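PDB 1LF9: glucoamylase, which hydrolyses terminal alpha-1,4-linked glucose units one after another from the non-reducing ends of glucan chains, releasing beta-D-glucose. Local coordinates for residues V340-L345 and G376-N381; E435-I440 and Y574-D579. All coordinates share one frame; numbering follows the deposited sequence.

Interaction 1. Residues V340-L345 and G376-N381; sequences VWSRDL and GMIPQN. With AC1 (4,6-dideoxy-4-{[(1S,4R,5S,6S)-4,5,6-trihydroxy-3-(hydroxymethyl)cyclohex-2-en-1-yl]amino}-alpha-D-glucopyranose), chain C; GLC (alpha-D-glucopyranose), chain B.
The two backbones come nearest where Trp341, in the N-cap position ahead of helix 342-355, passes Asn381, their CA atoms 4.6 Å apart. Here Asn381 CA also makes a CA-H...O contact with Val340 O, at 3.2 Å. Farther along, one water joins the two segments, accepting from Ser342 N and donating to Pro379 O, and Ser342 CB presses tightly on Ile378 CG2. The Trp341 indole, turned beside its own backbone N (chi1 -88°), is sandwiched. Asn381 CB stands almost on the normal of the five-membered ring, 3.6 Å from its centroid, in a CH-pi contact, and AC1 C6B lies over the opposite face, 3.5 Å above the plane. The first turn of helix 342-355 and the loop after helix 358-375 belong to the (alpha/alpha)6 barrel of glycoside hydrolase family 15 and line the subsite that holds the terminal, cyclitol ring of the inhibitor. Arg343 bends at chi3 (41°) to bring its guanidinium edge to that ring: NH2 donates to AC1 O4 over 2.7 Å (158°), and NE adds weak bonds to O4 and O3B. Asp344 completes the grip, OD1 taking the AC1 O6B hydroxyl at 2.6 Å and OD2 that of O4. Gln380 reaches out extended, its OE1 tied to Gly392 N, and its NE2 donates to GLC O6 at 2.9 Å.

Interaction 2. Residues E435-I440 and Y574-D579; sequences ERWEEI and YRYNHD. With AC1 (4,6-dideoxy-4-{[(1S,4R,5S,6S)-4,5,6-trihydroxy-3-(hydroxymethyl)cyclohex-2-en-1-yl]amino}-alpha-D-glucopyranose), chain C; GLC (alpha-D-glucopyranose), chain B.
Arg575 lies lengthwise over one face of the Trp437 indole while its guanidinium is divided among two carboxylates and the bound inhibitor. Arg575 CD sits above the six-membered ring, 3.8 Å from its centroid, in a CH-pi contact. A bend at chi3 (-56°) then carries CZ over the five-membered ring, 4.5 Å from that centroid, giving a cation-pi contact with the planes 33° apart. Asp579 takes the guanidinium side-on, NE reaching OD2 at 2.8 Å and NH1 reaching OD1. A weak bond from Arg575 NH1 to Glu439 OE2, 3.1 Å long, extends this into a three-residue salt-bridge network. The remaining nitrogen, NH2, donates almost straight to AC1 O3 (2.8 Å, 176°), and that hydroxyl in turn donates to Trp437 O at 2.6 Å. Residues 435-440, a loop of the (alpha/alpha)6 barrel, make a type I turn from Glu435 to Glu438; Glu438 is probably the proton donor and Glu435, less certainly, the acceptor. Glu438 OE1 lies only 2.5 Å from AC1 N4A, a hydrogen bond so short that its length is doubtful, and Glu435 OE1 receives the amides of Glu439 and Ile440, binding its carboxylate into the loop's own backbone. Glu439 OE2 also accepts from AC1 O2. With an alanine for Trp437 the indole under Arg575 is gone, and the guanidinium, though still tied to Asp579, is likely to tilt and slacken its hold on AC1 O3. Tyr576 meets the Trp437 ring obliquely, CD2 to CD1 at 3.6 Å, and its hydroxyl makes a weak, unsettled bond to Glu439 OE1, an oxygen that also pairs with Arg504.

How the interactions relate
Both contacts are buried and belong to the same catalytic barrel, and both touch AC1 and the glucose that follows it, but they surround different parts of the pocket. Interaction 1 lies at helix ends and holds most of the terminal ring's contacts described here, with an indole that packs on the inhibitor; interaction 2 adds Arg436 O to that ring. Interaction 2 joins two loops without regular structure; its indole packs on an arginine, a cation-pi contact and one weak cross-segment salt bridge carry it, and it reaches toward a partly exposed side at Glu439. Glu438 connects the two: its OE2 is 2.8 Å from Gln380 NE2 and also meets Trp341 NE1, probable hydrogen bonds that would orient the likely proton donor. Arg343 also packs against Arg436 O.

Interaction 1. Residues V340-L345 and G376-N381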
ATOM      1  N   VAL A 340       3.487   3.238   8.890  1.00 26.60           N
ATOM      2  CA  VAL A 340       4.819   3.598   8.439  1.00 26.58           C
ATOM      3  C   VAL A 340       5.912   2.656   8.926  1.00 26.89           C
ATOM      4  O   VAL A 340       6.112   2.490  10.126  1.00 28.01           O
ATOM      5  CB  VAL A 340       5.193   5.033   8.881  1.00 27.97           C
ATOM      6  CG1 VAL A 340       6.592   5.389   8.364  1.00 26.30           C
ATOM      7  CG2 VAL A 340       4.159   6.028   8.361  1.00 25.99           C
ATOM      8  N   TRP A 341       6.608   2.038   7.978  1.00 25.79           N
ATOM      9  CA  TRP A 341       7.729   1.147   8.284  1.00 26.09           C
ATOM     10  C   TRP A 341       8.985   1.857   7.783  1.00 26.88           C
ATOM     11  O   TRP A 341       9.038   2.316   6.638  1.00 24.97           O
ATOM     12  CB  TRP A 341       7.628  -0.177   7.530  1.00 25.40           C
ATOM     13  CG  TRP A 341       6.850  -1.281   8.172  1.00 24.72           C
ATOM     14  CD1 TRP A 341       7.355  -2.322   8.901  1.00 24.65           C
ATOM     15  CD2 TRP A 341       5.453  -1.548   8.008  1.00 21.47           C
ATOM     16  NE1 TRP A 341       6.364  -3.231   9.184  1.00 22.43           N
ATOM     17  CE2 TRP A 341       5.187  -2.783   8.648  1.00 22.69           C
ATOM     18  CE3 TRP A 341       4.402  -0.869   7.378  1.00 20.69           C
ATOM     19  CZ2 TRP A 341       3.909  -3.356   8.674  1.00 21.67           C
ATOM     20  CZ3 TRP A 341       3.129  -1.437   7.403  1.00 21.11           C
ATOM     21  CH2 TRP A 341       2.896  -2.671   8.048  1.00 23.63           C
ATOM     22  N   SER A 342       9.986   1.936   8.648  1.00 26.27           N
ATOM     23  CA  SER A 342      11.252   2.556   8.323  1.00 26.70           C
ATOM     24  C   SER A 342      11.879   1.899   7.085  1.00 27.59           C
ATOM     25  O   SER A 342      12.444   2.574   6.228  1.00 25.57           O
ATOM     26  CB  SER A 342      12.180   2.419   9.529  1.00 28.41           C
ATOM     27  OG  SER A 342      13.539   2.581   9.163  1.00 34.26           O
ATOM     28  N   ARG A 343      11.775   0.577   6.998  1.00 28.35           N
ATOM     29  CA  ARG A 343      12.335  -0.150   5.865  1.00 25.95           C
ATOM     30  C   ARG A 343      11.667   0.262   4.558  1.00 26.25           C
ATOM     31  O   ARG A 343      12.339   0.703   3.624  1.00 25.12           O
ATOM     32  CB  ARG A 343      12.186  -1.663   6.083  1.00 23.72           C
ATOM     33  CG  ARG A 343      12.526  -2.526   4.862  1.00 24.31           C
ATOM     34  CD  ARG A 343      12.405  -4.030   5.171  1.00 21.81           C
ATOM     35  NE  ARG A 343      11.225  -4.306   5.982  1.00 21.89           N
ATOM     36  CZ  ARG A 343      11.232  -4.462   7.305  1.00 22.51           C
ATOM     37  NH1 ARG A 343      12.366  -4.392   7.990  1.00 22.08           N
ATOM     38  NH2 ARG A 343      10.089  -4.629   7.953  1.00 19.35           N
ATOM     39  N   ASP A 344      10.343   0.134   4.498  1.00 25.43           N
ATOM     40  CA  ASP A 344       9.601   0.474   3.284  1.00 25.78           C
ATOM     41  C   ASP A 344       9.794   1.921   2.869  1.00 26.82           C
ATOM     42  O   ASP A 344       9.932   2.218   1.688  1.00 27.43           O
ATOM     43  CB  ASP A 344       8.104   0.198   3.477  1.00 23.50           C
ATOM     44  CG  ASP A 344       7.820  -1.266   3.745  1.00 24.94           C
ATOM     45  OD1 ASP A 344       7.041  -1.863   2.980  1.00 21.67           O
ATOM     46  OD2 ASP A 344       8.384  -1.818   4.715  1.00 26.47           O
ATOM     47  N   LEU A 345       9.789   2.818   3.847  1.00 28.63           N
ATOM     48  CA  LEU A 345       9.955   4.235   3.568  1.00 29.85           C
ATOM     49  C   LEU A 345      11.343   4.464   2.973  1.00 29.68           C
ATOM     50  O   LEU A 345      11.500   5.217   2.012  1.00 30.62           O
ATOM     51  CB  LEU A 345       9.758   5.043   4.855  1.00 31.03           C
ATOM     52  CG  LEU A 345      10.033   6.551   4.838  1.00 32.34           C
ATOM     53  CD1 LEU A 345       9.170   7.248   5.866  1.00 33.35           C
ATOM     54  CD2 LEU A 345      11.512   6.797   5.124  1.00 32.28           C
ATOM     55  N   GLY A 376      13.092   7.489  20.820  1.00 41.84           N
ATOM     56  CA  GLY A 376      14.450   7.168  21.209  1.00 39.89           C
ATOM     57  C   GLY A 376      15.073   6.147  20.280  1.00 39.48           C
ATOM     58  O   GLY A 376      16.241   5.792  20.434  1.00 39.28           O
ATOM     59  N   MET A 377      14.295   5.671  19.314  1.00 39.49           N
ATOM     60  CA  MET A 377      14.783   4.687  18.354  1.00 39.53           C
ATOM     61  C   MET A 377      13.713   4.428  17.298  1.00 37.57           C
ATOM     62  O   MET A 377      12.657   5.055  17.313  1.00 38.71           O
ATOM     63  CB  MET A 377      15.180   3.388  19.088  1.00 42.57           C
ATOM     64  CG  MET A 377      14.309   2.152  18.853  1.00 46.50           C
ATOM     65  SD  MET A 377      12.673   2.182  19.629  1.00 49.90           S
ATOM     66  CE  MET A 377      12.879   1.071  20.981  1.00 44.38           C
ATOM     67  N   ILE A 378      13.988   3.531  16.362  1.00 34.97           N
ATOM     68  CA  ILE A 378      13.003   3.227  15.337  1.00 32.30           C
ATOM     69  C   ILE A 378      12.182   2.006  15.736  1.00 32.00           C
ATOM     70  O   ILE A 378      12.704   0.897  15.816  1.00 31.48           O
ATOM     71  CB  ILE A 378      13.660   2.921  13.971  1.00 31.38           C
ATOM     72  CG1 ILE A 378      14.433   4.139  13.471  1.00 30.61           C
ATOM     73  CG2 ILE A 378      12.583   2.521  12.957  1.00 29.91           C
ATOM     74  CD1 ILE A 378      13.551   5.295  13.039  1.00 31.50           C
ATOM     75  N   PRO A 379      10.886   2.197  16.014  1.00 32.10           N
ATOM     76  CA  PRO A 379      10.050   1.050  16.389  1.00 32.20           C
ATOM     77  C   PRO A 379       9.654   0.269  15.124  1.00 31.73           C
ATOM     78  O   PRO A 379       9.645   0.834  14.033  1.00 30.94           O
ATOM     79  CB  PRO A 379       8.864   1.706  17.096  1.00 31.65           C
ATOM     80  CG  PRO A 379       8.754   3.028  16.419  1.00 31.56           C
ATOM     81  CD  PRO A 379      10.179   3.472  16.232  1.00 31.55           C
ATOM     82  N   GLN A 380       9.359  -1.023  15.270  1.00 33.14           N
ATOM     83  CA  GLN A 380       8.981  -1.874  14.135  1.00 32.29           C
ATOM     84  C   GLN A 380       8.233  -1.083  13.064  1.00 33.61           C
ATOM     85  O   GLN A 380       8.627  -1.057  11.896  1.00 32.29           O
ATOM     86  CB  GLN A 380       8.119  -3.047  14.612  1.00 32.44           C
ATOM     87  CG  GLN A 380       7.723  -3.991  13.492  1.00 29.72           C
ATOM     88  CD  GLN A 380       7.207  -5.325  13.994  1.00 29.80           C
ATOM     89  OE1 GLN A 380       7.204  -5.596  15.198  1.00 25.79           O
ATOM     90  NE2 GLN A 380       6.774  -6.176  13.064  1.00 26.97           N
ATOM     91  N   ASN A 381       7.134  -0.455  13.468  1.00 32.57           N
ATOM     92  CA  ASN A 381       6.352   0.385  12.572  1.00 32.18           C
ATOM     93  C   ASN A 381       5.531   1.316  13.453  1.00 33.05           C
ATOM     94  O   ASN A 381       5.496   1.135  14.668  1.00 32.20           O
ATOM     95  CB  ASN A 381       5.472  -0.447  11.617  1.00 29.74           C
ATOM     96  CG  ASN A 381       4.472  -1.352  12.331  1.00 30.92           C
ATOM     97  OD1 ASN A 381       3.633  -1.975  11.676  1.00 31.94           O
ATOM     98  ND2 ASN A 381       4.551  -1.435  13.651  1.00 27.40           N
TER
HETATM   99  C1  AC1 C   3       3.040 -10.560   9.317  1.00 27.45           C
HETATM  100  O2  AC1 C   3       4.569 -12.396   8.965  1.00 25.43           O
HETATM  101  C2  AC1 C   3       4.092 -11.186   8.374  1.00 27.94           C
HETATM  102  C4A AC1 C   3       7.498  -5.030   5.312  1.00 26.07           C
HETATM  103  C3  AC1 C   3       5.250 -10.179   8.096  1.00 26.44           C
HETATM  104  O3  AC1 C   3       6.197 -10.808   7.223  1.00 24.76           O
HETATM  105  C4  AC1 C   3       4.648  -8.910   7.447  1.00 25.32           C
HETATM  106  N4A AC1 C   3       5.728  -7.921   7.133  1.00 25.67           N
HETATM  107  C5  AC1 C   3       3.598  -8.278   8.481  1.00 26.20           C
HETATM  108  O5  AC1 C   3       2.534  -9.289   8.784  1.00 27.38           O
HETATM  109  C6  AC1 C   3       2.906  -7.032   7.968  1.00 24.52           C
HETATM  110  C1B AC1 C   3       5.751  -7.556   5.675  1.00 25.54           C
HETATM  111  C2B AC1 C   3       7.193  -7.630   5.079  1.00 25.03           C
HETATM  112  O2B AC1 C   3       7.702  -8.916   5.354  1.00 24.59           O
HETATM  113  C3B AC1 C   3       8.092  -6.487   5.624  1.00 25.51           C
HETATM  114  O3B AC1 C   3       9.380  -6.570   5.066  1.00 24.67           O
HETATM  115  O4  AC1 C   3       8.051  -4.166   6.287  1.00 29.82           O
HETATM  116  C5B AC1 C   3       5.931  -4.993   5.280  1.00 27.87           C
HETATM  117  C7B AC1 C   3       5.152  -6.149   5.460  1.00 25.35           C
HETATM  118  C6B AC1 C   3       5.236  -3.656   5.037  1.00 27.49           C
HETATM  119  O6B AC1 C   3       5.098  -3.441   3.622  1.00 29.82           O
HETATM  120  C1  GLC B   2       1.930 -10.103  14.549  1.00 42.31           C
HETATM  121  C2  GLC B   2       0.878 -10.204  13.392  1.00 39.95           C
HETATM  122  C3  GLC B   2       1.619 -10.793  12.146  1.00 36.95           C
HETATM  123  C4  GLC B   2       2.771  -9.790  11.732  1.00 34.43           C
HETATM  124  C5  GLC B   2       3.735  -9.692  12.897  1.00 35.15           C
HETATM  125  C6  GLC B   2       4.850  -8.678  12.571  1.00 33.86           C
HETATM  126  O2  GLC B   2      -0.180 -11.051  13.806  1.00 42.00           O
HETATM  127  O3  GLC B   2       0.680 -10.901  11.112  1.00 33.81           O
HETATM  128  O4  GLC B   2       3.580 -10.254  10.591  1.00 30.31           O
HETATM  129  O5  GLC B   2       3.013  -9.237  14.110  1.00 40.16           O
HETATM  130  O6  GLC B   2       5.973  -8.921  13.373  1.00 31.23           O
HETATM  131  O   HOH W   1       9.543   2.046  11.542  1.00 34.58           O

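Interaction 2. Residues E435-I440 and Y574-D579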
ATOM      1  N   GLU A 435      14.361 -10.256  11.575  1.00 27.61           N
ATOM      2  CA  GLU A 435      14.912  -9.823  10.298  1.00 24.99           C
ATOM      3  C   GLU A 435      13.845  -9.042   9.528  1.00 24.06           C
ATOM      4  O   GLU A 435      12.779  -8.747  10.084  1.00 22.05           O
ATOM      5  CB  GLU A 435      15.443 -11.022   9.499  1.00 23.55           C
ATOM      6  CG  GLU A 435      14.675 -12.319   9.709  1.00 22.35           C
ATOM      7  CD  GLU A 435      13.203 -12.159   9.414  1.00 23.67           C
ATOM      8  OE1 GLU A 435      12.410 -11.995  10.366  1.00 25.94           O
ATOM      9  OE2 GLU A 435      12.838 -12.188   8.221  1.00 22.66           O
ATOM     10  N   ARG A 436      14.103  -8.708   8.265  1.00 21.23           N
ATOM     11  CA  ARG A 436      13.146  -7.881   7.548  1.00 21.64           C
ATOM     12  C   ARG A 436      11.742  -8.421   7.325  1.00 22.47           C
ATOM     13  O   ARG A 436      10.827  -7.642   7.061  1.00 21.80           O
ATOM     14  CB  ARG A 436      13.743  -7.368   6.223  1.00 22.37           C
ATOM     15  CG  ARG A 436      14.015  -8.405   5.159  1.00 24.98           C
ATOM     16  CD  ARG A 436      14.551  -7.708   3.924  1.00 23.53           C
ATOM     17  NE  ARG A 436      14.625  -8.598   2.772  1.00 21.04           N
ATOM     18  CZ  ARG A 436      14.872  -8.188   1.536  1.00 21.72           C
ATOM     19  NH1 ARG A 436      14.919  -9.066   0.540  1.00 24.00           N
ATOM     20  NH2 ARG A 436      15.068  -6.901   1.293  1.00 24.71           N
ATOM     21  N   TRP A 437      11.555  -9.732   7.438  1.00 22.28           N
ATOM     22  CA  TRP A 437      10.220 -10.300   7.259  1.00 22.33           C
ATOM     23  C   TRP A 437       9.437 -10.216   8.583  1.00 23.62           C
ATOM     24  O   TRP A 437       8.295 -10.650   8.670  1.00 23.47           O
ATOM     25  CB  TRP A 437      10.308 -11.744   6.772  1.00 20.41           C
ATOM     26  CG  TRP A 437      10.996 -11.916   5.436  1.00 21.71           C
ATOM     27  CD1 TRP A 437      11.691 -13.012   5.022  1.00 22.18           C
ATOM     28  CD2 TRP A 437      11.016 -10.991   4.330  1.00 22.28           C
ATOM     29  NE1 TRP A 437      12.137 -12.835   3.740  1.00 22.73           N
ATOM     30  CE2 TRP A 437      11.739 -11.606   3.289  1.00 22.77           C
ATOM     31  CE3 TRP A 437      10.492  -9.705   4.120  1.00 23.44           C
ATOM     32  CZ2 TRP A 437      11.953 -10.985   2.049  1.00 22.79           C
ATOM     33  CZ3 TRP A 437      10.705  -9.086   2.887  1.00 23.69           C
ATOM     34  CH2 TRP A 437      11.430  -9.731   1.868  1.00 22.89           C
ATOM     35  N   GLU A 438      10.079  -9.656   9.608  1.00 25.44           N
ATOM     36  CA  GLU A 438       9.458  -9.427  10.920  1.00 24.93           C
ATOM     37  C   GLU A 438       9.013 -10.675  11.669  1.00 25.01           C
ATOM     38  O   GLU A 438       8.026 -10.633  12.402  1.00 25.83           O
ATOM     39  CB  GLU A 438       8.247  -8.506  10.738  1.00 22.44           C
ATOM     40  CG  GLU A 438       8.488  -7.385   9.746  1.00 22.42           C
ATOM     41  CD  GLU A 438       7.414  -6.318   9.791  1.00 24.35           C
ATOM     42  OE1 GLU A 438       6.386  -6.458   9.092  1.00 25.39           O
ATOM     43  OE2 GLU A 438       7.593  -5.343  10.546  1.00 24.59           O
ATOM     44  N   GLU A 439       9.741 -11.776  11.537  1.00 26.06           N
ATOM     45  CA  GLU A 439       9.297 -12.990  12.201  1.00 24.44           C
ATOM     46  C   GLU A 439      10.277 -13.723  13.100  1.00 24.45           C
ATOM     47  O   GLU A 439       9.851 -14.414  14.015  1.00 25.92           O
ATOM     48  CB  GLU A 439       8.782 -13.958  11.141  1.00 25.69           C
ATOM     49  CG  GLU A 439       7.975 -13.269  10.059  1.00 23.05           C
ATOM     50  CD  GLU A 439       7.710 -14.157   8.870  1.00 23.99           C
ATOM     51  OE1 GLU A 439       8.651 -14.844   8.406  1.00 22.71           O
ATOM     52  OE2 GLU A 439       6.563 -14.142   8.382  1.00 26.34           O
ATOM     53  N   ILE A 440      11.576 -13.585  12.862  1.00 23.87           N
ATOM     54  CA  ILE A 440      12.528 -14.335  13.662  1.00 23.80           C
ATOM     55  C   ILE A 440      13.828 -13.583  13.933  1.00 24.18           C
ATOM     56  O   ILE A 440      14.272 -12.778  13.114  1.00 25.87           O
ATOM     57  CB  ILE A 440      12.814 -15.701  12.969  1.00 23.06           C
ATOM     58  CG1 ILE A 440      13.724 -16.564  13.844  1.00 22.56           C
ATOM     59  CG2 ILE A 440      13.408 -15.465  11.577  1.00 22.27           C
ATOM     60  CD1 ILE A 440      13.958 -17.960  13.286  1.00 22.17           C
ATOM     61  N   TYR A 574      10.013 -16.912  -3.631  1.00 25.51           N
ATOM     62  CA  TYR A 574       9.295 -16.949  -2.359  1.00 24.81           C
ATOM     63  C   TYR A 574      10.267 -16.245  -1.421  1.00 23.81           C
ATOM     64  O   TYR A 574      11.456 -16.141  -1.728  1.00 24.33           O
ATOM     65  CB  TYR A 574       9.130 -18.391  -1.856  1.00 25.68           C
ATOM     66  CG  TYR A 574       8.131 -19.237  -2.606  1.00 25.66           C
ATOM     67  CD1 TYR A 574       6.767 -19.104  -2.372  1.00 25.41           C
ATOM     68  CD2 TYR A 574       8.553 -20.188  -3.544  1.00 25.63           C
ATOM     69  CE1 TYR A 574       5.841 -19.889  -3.042  1.00 26.40           C
ATOM     70  CE2 TYR A 574       7.630 -20.983  -4.227  1.00 25.62           C
ATOM     71  CZ  TYR A 574       6.275 -20.823  -3.969  1.00 26.28           C
ATOM     72  OH  TYR A 574       5.348 -21.584  -4.638  1.00 27.03           O
ATOM     73  N   ARG A 575       9.779 -15.776  -0.281  1.00 22.29           N
ATOM     74  CA  ARG A 575      10.644 -15.113   0.678  1.00 23.11           C
ATOM     75  C   ARG A 575      11.601 -16.125   1.307  1.00 22.31           C
ATOM     76  O   ARG A 575      12.741 -15.796   1.640  1.00 21.84           O
ATOM     77  CB  ARG A 575       9.806 -14.434   1.758  1.00 23.94           C
ATOM     78  CG  ARG A 575       8.838 -13.408   1.212  1.00 24.81           C
ATOM     79  CD  ARG A 575       8.220 -12.603   2.335  1.00 27.64           C
ATOM     80  NE  ARG A 575       7.577 -13.451   3.322  1.00 25.11           N
ATOM     81  CZ  ARG A 575       7.079 -13.024   4.477  1.00 23.76           C
ATOM     82  NH1 ARG A 575       6.515 -13.860   5.312  1.00 24.70           N
ATOM     83  NH2 ARG A 575       7.139 -11.757   4.802  1.00 20.85           N
ATOM     84  N   TYR A 576      11.127 -17.359   1.454  1.00 21.79           N
ATOM     85  CA  TYR A 576      11.920 -18.451   2.024  1.00 23.35           C
ATOM     86  C   TYR A 576      11.085 -19.728   2.004  1.00 23.12           C
ATOM     87  O   TYR A 576       9.859 -19.667   1.939  1.00 21.95           O
ATOM     88  CB  TYR A 576      12.363 -18.118   3.467  1.00 22.50           C
ATOM     89  CG  TYR A 576      11.233 -17.779   4.418  1.00 20.35           C
ATOM     90  CD1 TYR A 576      10.526 -18.780   5.083  1.00 20.59           C
ATOM     91  CD2 TYR A 576      10.835 -16.458   4.606  1.00 20.16           C
ATOM     92  CE1 TYR A 576       9.446 -18.476   5.911  1.00 19.81           C
ATOM     93  CE2 TYR A 576       9.753 -16.142   5.429  1.00 21.78           C
ATOM     94  CZ  TYR A 576       9.063 -17.154   6.079  1.00 22.61           C
ATOM     95  OH  TYR A 576       7.990 -16.834   6.889  1.00 23.56           O
ATOM     96  N   ASN A 577      11.746 -20.878   2.052  1.00 24.44           N
ATOM     97  CA  ASN A 577      11.035 -22.143   2.030  1.00 27.53           C
ATOM     98  C   ASN A 577      10.174 -22.317   3.274  1.00 28.06           C
ATOM     99  O   ASN A 577      10.624 -22.056   4.394  1.00 29.12           O
ATOM    100  CB  ASN A 577      12.011 -23.326   1.908  1.00 31.15           C
ATOM    101  CG  ASN A 577      13.448 -22.954   2.244  1.00 33.69           C
ATOM    102  OD1 ASN A 577      13.713 -22.231   3.193  1.00 38.00           O
ATOM    103  ND2 ASN A 577      14.382 -23.459   1.459  1.00 40.15           N
ATOM    104  N   HIS A 578       8.932 -22.748   3.056  1.00 26.91           N
ATOM    105  CA  HIS A 578       7.951 -23.004   4.114  1.00 25.78           C
ATOM    106  C   HIS A 578       7.230 -21.756   4.618  1.00 26.65           C
ATOM    107  O   HIS A 578       6.532 -21.792   5.634  1.00 25.59           O
ATOM    108  CB  HIS A 578       8.614 -23.758   5.275  1.00 24.87           C
ATOM    109  CG  HIS A 578       9.285 -25.029   4.849  1.00 24.36           C
ATOM    110  ND1 HIS A 578       8.588 -26.095   4.319  1.00 25.43           N
ATOM    111  CD2 HIS A 578      10.593 -25.375   4.802  1.00 23.96           C
ATOM    112  CE1 HIS A 578       9.438 -27.040   3.958  1.00 22.38           C
ATOM    113  NE2 HIS A 578      10.661 -26.629   4.239  1.00 25.04           N
ATOM    114  N   ASP A 579       7.386 -20.656   3.891  1.00 26.16           N
ATOM    115  CA  ASP A 579       6.726 -19.407   4.246  1.00 25.36           C
ATOM    116  C   ASP A 579       5.226 -19.689   4.288  1.00 25.80           C
ATOM    117  O   ASP A 579       4.701 -20.355   3.400  1.00 24.84           O
ATOM    118  CB  ASP A 579       7.040 -18.350   3.184  1.00 25.58           C
ATOM    119  CG  ASP A 579       6.475 -16.985   3.522  1.00 27.94           C
ATOM    120  OD1 ASP A 579       5.847 -16.817   4.597  1.00 24.42           O
ATOM    121  OD2 ASP A 579       6.667 -16.065   2.700  1.00 28.12           O
TER
HETATM  122  C1  AC1 C   3       3.040 -10.560   9.317  1.00 27.45           C
HETATM  123  O2  AC1 C   3       4.569 -12.396   8.965  1.00 25.43           O
HETATM  124  C2  AC1 C   3       4.092 -11.186   8.374  1.00 27.94           C
HETATM  125  C4A AC1 C   3       7.498  -5.030   5.312  1.00 26.07           C
HETATM  126  C3  AC1 C   3       5.250 -10.179   8.096  1.00 26.44           C
HETATM  127  O3  AC1 C   3       6.197 -10.808   7.223  1.00 24.76           O
HETATM  128  C4  AC1 C   3       4.648  -8.910   7.447  1.00 25.32           C
HETATM  129  N4A AC1 C   3       5.728  -7.921   7.133  1.00 25.67           N
HETATM  130  C5  AC1 C   3       3.598  -8.278   8.481  1.00 26.20           C
HETATM  131  O5  AC1 C   3       2.534  -9.289   8.784  1.00 27.38           O
HETATM  132  C6  AC1 C   3       2.906  -7.032   7.968  1.00 24.52           C
HETATM  133  C1B AC1 C   3       5.751  -7.556   5.675  1.00 25.54           C
HETATM  134  C2B AC1 C   3       7.193  -7.630   5.079  1.00 25.03           C
HETATM  135  O2B AC1 C   3       7.702  -8.916   5.354  1.00 24.59           O
HETATM  136  C3B AC1 C   3       8.092  -6.487   5.624  1.00 25.51           C
HETATM  137  O3B AC1 C   3       9.380  -6.570   5.066  1.00 24.67           O
HETATM  138  O4  AC1 C   3       8.051  -4.166   6.287  1.00 29.82           O
HETATM  139  C5B AC1 C   3       5.931  -4.993   5.280  1.00 27.87           C
HETATM  140  C7B AC1 C   3       5.152  -6.149   5.460  1.00 25.35           C
HETATM  141  C6B AC1 C   3       5.236  -3.656   5.037  1.00 27.49           C
HETATM  142  O6B AC1 C   3       5.098  -3.441   3.622  1.00 29.82           O
HETATM  143  C1  GLC B   2       1.930 -10.103  14.549  1.00 42.31           C
HETATM  144  C2  GLC B   2       0.878 -10.204  13.392  1.00 39.95           C
HETATM  145  C3  GLC B   2       1.619 -10.793  12.146  1.00 36.95           C
HETATM  146  C4  GLC B   2       2.771  -9.790  11.732  1.00 34.43           C
HETATM  147  C5  GLC B   2       3.735  -9.692  12.897  1.00 35.15           C
HETATM  148  C6  GLC B   2       4.850  -8.678  12.571  1.00 33.86           C
HETATM  149  O2  GLC B   2      -0.180 -11.051  13.806  1.00 42.00           O
HETATM  150  O3  GLC B   2       0.680 -10.901  11.112  1.00 33.81           O
HETATM  151  O4  GLC B   2       3.580 -10.254  10.591  1.00 30.31           O
HETATM  152  O5  GLC B   2       3.013  -9.237  14.110  1.00 40.16           O
HETATM  153  O6  GLC B   2       5.973  -8.921  13.373  1.00 31.23           O